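Local coordinates for protein ribose-phosphate pyrophosphokinase (Thermus thermophilus, PDB 5T3O) that probably makes phosphoribosyl pyrophosphate by transferring a pyrophosphoryl group from ATP to ribose 5-phosphate, and binds ADP, at residues E240-A245 / V263-A268. Sequence-based numbering, arbitrary orientation.
Sequences EVYAAA and VKEVAA
Lys264 CB covers one face of the Tyr242 ring, 3.9 Å from the Tyr242 centroid, a CH-pi contact. Lys264 CG passes Val241 O and nears Glu240 CB. The bend at chi2 (-66°) carries the rest of the chain across Glu240 at about a right angle. CD lies near Glu240 OE1, which CE also approaches, and Lys264 CE packs 3.4 Å from Glu240 CB. Lys264 NZ stays 4.5 Å from Glu240 OE1, beyond a salt bridge. Glu265 CB meets the Tyr242 ring obliquely; Glu265 OE1 is hydrogen-bonded to Tyr152 OH, and OE2 forms a salt bridge with Arg281. Tyr242 also touches Tyr152. With an alanine at Tyr242, Lys264 CB would probably lose its aromatic cover, and a gap would open beside Tyr152.

Lys264 N gives Val241 O a nearly straight bond of 2.7 Å. Ala243 binds through N to Glu265 O and through O to Ala267 N. Ala245 N closes the ladder on Ala267 O. Ala243 CB touches Val266 CG1 at 3.6 Å. Strand 241-245, helix 254-260 and strand 266-269 form a beta-alpha-beta connection in the C-terminal phosphoribosyltransferase-like domain. Ala245 lies beside Asp217, predicted to bind ribose 5-phosphate. Backbone bonds and small apolar side chains join these neighbouring parallel strands; charge plays little direct part.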
loop_
_atom_site.group_PDB
_atom_site.type_symbol
_atom_site.label_atom_id
_atom_site.label_comp_id
_atom_site.label_asym_id
_atom_site.label_seq_id
_atom_site.Cartn_x
_atom_site.Cartn_y
_atom_site.Cartn_z
ATOM N N GLU A 240 38.249 -27.082 -31.902
ATOM C CA GLU A 240 37.325 -27.729 -30.967
ATOM C C GLU A 240 36.503 -26.685 -30.212
ATOM O O GLU A 240 36.935 -25.535 -30.076
ATOM C CB GLU A 240 38.093 -28.634 -29.991
ATOM C CG GLU A 240 39.219 -27.955 -29.215
ATOM C CD GLU A 240 39.999 -28.903 -28.312
ATOM O OE1 GLU A 240 39.596 -30.073 -28.144
ATOM O OE2 GLU A 240 41.027 -28.467 -27.753
ATOM N N VAL A 241 35.325 -27.093 -29.732
ATOM C CA VAL A 241 34.391 -26.190 -29.041
ATOM C C VAL A 241 34.051 -26.717 -27.643
ATOM O O VAL A 241 33.606 -27.858 -27.496
ATOM C CB VAL A 241 33.082 -25.984 -29.844
ATOM C CG1 VAL A 241 32.269 -24.832 -29.262
ATOM C CG2 VAL A 241 33.380 -25.721 -31.318
ATOM N N TYR A 242 34.286 -25.874 -26.634
ATOM C CA TYR A 242 33.851 -26.110 -25.250
ATOM C C TYR A 242 32.686 -25.172 -24.911
ATOM O O TYR A 242 32.504 -24.141 -25.567
ATOM C CB TYR A 242 35.004 -25.867 -24.274
ATOM C CG TYR A 242 35.970 -27.019 -24.161
ATOM C CD1 TYR A 242 37.051 -27.141 -25.039
ATOM C CD2 TYR A 242 35.814 -27.990 -23.167
ATOM C CE1 TYR A 242 37.944 -28.201 -24.933
ATOM C CE2 TYR A 242 36.702 -29.052 -23.052
ATOM C CZ TYR A 242 37.764 -29.154 -23.936
ATOM O OH TYR A 242 38.646 -30.206 -23.825
ATOM N N ALA A 243 31.917 -25.522 -23.879
ATOM C CA ALA A 243 30.706 -24.775 -23.513
ATOM C C ALA A 243 30.587 -24.560 -22.011
ATOM O O ALA A 243 30.840 -25.476 -21.225
ATOM C CB ALA A 243 29.479 -25.501 -24.030
ATOM N N ALA A 244 30.183 -23.347 -21.628
ATOM C CA ALA A 244 29.963 -22.993 -20.223
ATOM C C ALA A 244 28.716 -22.127 -20.046
ATOM O O ALA A 244 28.458 -21.217 -20.839
ATOM C CB ALA A 244 31.176 -22.269 -19.666
ATOM N N ALA A 245 27.947 -22.422 -19.005
ATOM C CA ALA A 245 26.843 -21.556 -18.596
ATOM C C ALA A 245 26.620 -21.618 -17.101
ATOM O O ALA A 245 27.116 -22.521 -16.424
ATOM C CB ALA A 245 25.562 -21.920 -19.339
ATOM N N VAL A 263 30.462 -30.568 -29.883
ATOM C CA VAL A 263 30.940 -29.893 -28.667
ATOM C C VAL A 263 31.656 -30.870 -27.728
ATOM O O VAL A 263 31.186 -31.992 -27.509
ATOM C CB VAL A 263 29.782 -29.174 -27.912
ATOM C CG1 VAL A 263 28.764 -30.161 -27.339
ATOM C CG2 VAL A 263 30.322 -28.267 -26.813
ATOM N N LYS A 264 32.787 -30.429 -27.181
ATOM C CA LYS A 264 33.648 -31.293 -26.376
ATOM C C LYS A 264 33.072 -31.533 -24.983
ATOM O O LYS A 264 32.781 -32.677 -24.635
ATOM C CB LYS A 264 35.067 -30.717 -26.283
ATOM C CG LYS A 264 35.786 -30.570 -27.623
ATOM C CD LYS A 264 36.074 -31.914 -28.283
ATOM C CE LYS A 264 36.862 -31.753 -29.573
ATOM N NZ LYS A 264 37.059 -33.048 -30.280
ATOM N N GLU A 265 32.905 -30.459 -24.203
ATOM C CA GLU A 265 32.356 -30.536 -22.834
ATOM C C GLU A 265 31.437 -29.343 -22.528
ATOM O O GLU A 265 31.711 -28.216 -22.955
ATOM C CB GLU A 265 33.495 -30.608 -21.801
ATOM C CG GLU A 265 33.089 -31.192 -20.451
ATOM C CD GLU A 265 34.243 -31.280 -19.460
ATOM O OE1 GLU A 265 35.003 -30.298 -19.328
ATOM O OE2 GLU A 265 34.384 -32.330 -18.795
ATOM N N VAL A 266 30.355 -29.606 -21.788
ATOM C CA VAL A 266 29.411 -28.560 -21.347
ATOM C C VAL A 266 29.503 -28.380 -19.832
ATOM O O VAL A 266 29.410 -29.349 -19.073
ATOM C CB VAL A 266 27.941 -28.832 -21.769
ATOM C CG1 VAL A 266 27.767 -28.577 -23.257
ATOM C CG2 VAL A 266 27.479 -30.247 -21.425
ATOM N N ALA A 267 29.695 -27.132 -19.411
ATOM C CA ALA A 267 29.869 -26.780 -18.005
ATOM C C ALA A 267 28.662 -25.991 -17.491
ATOM O O ALA A 267 28.214 -25.043 -18.136
ATOM C CB ALA A 267 31.143 -25.971 -17.833
ATOM N N ALA A 268 28.148 -26.399 -16.332
ATOM C CA ALA A 268 27.007 -25.738 -15.687
ATOM C C ALA A 268 27.196 -25.726 -14.180
ATOM O O ALA A 268 27.851 -26.607 -13.631
ATOM C CB ALA A 268 25.710 -26.450 -16.041
#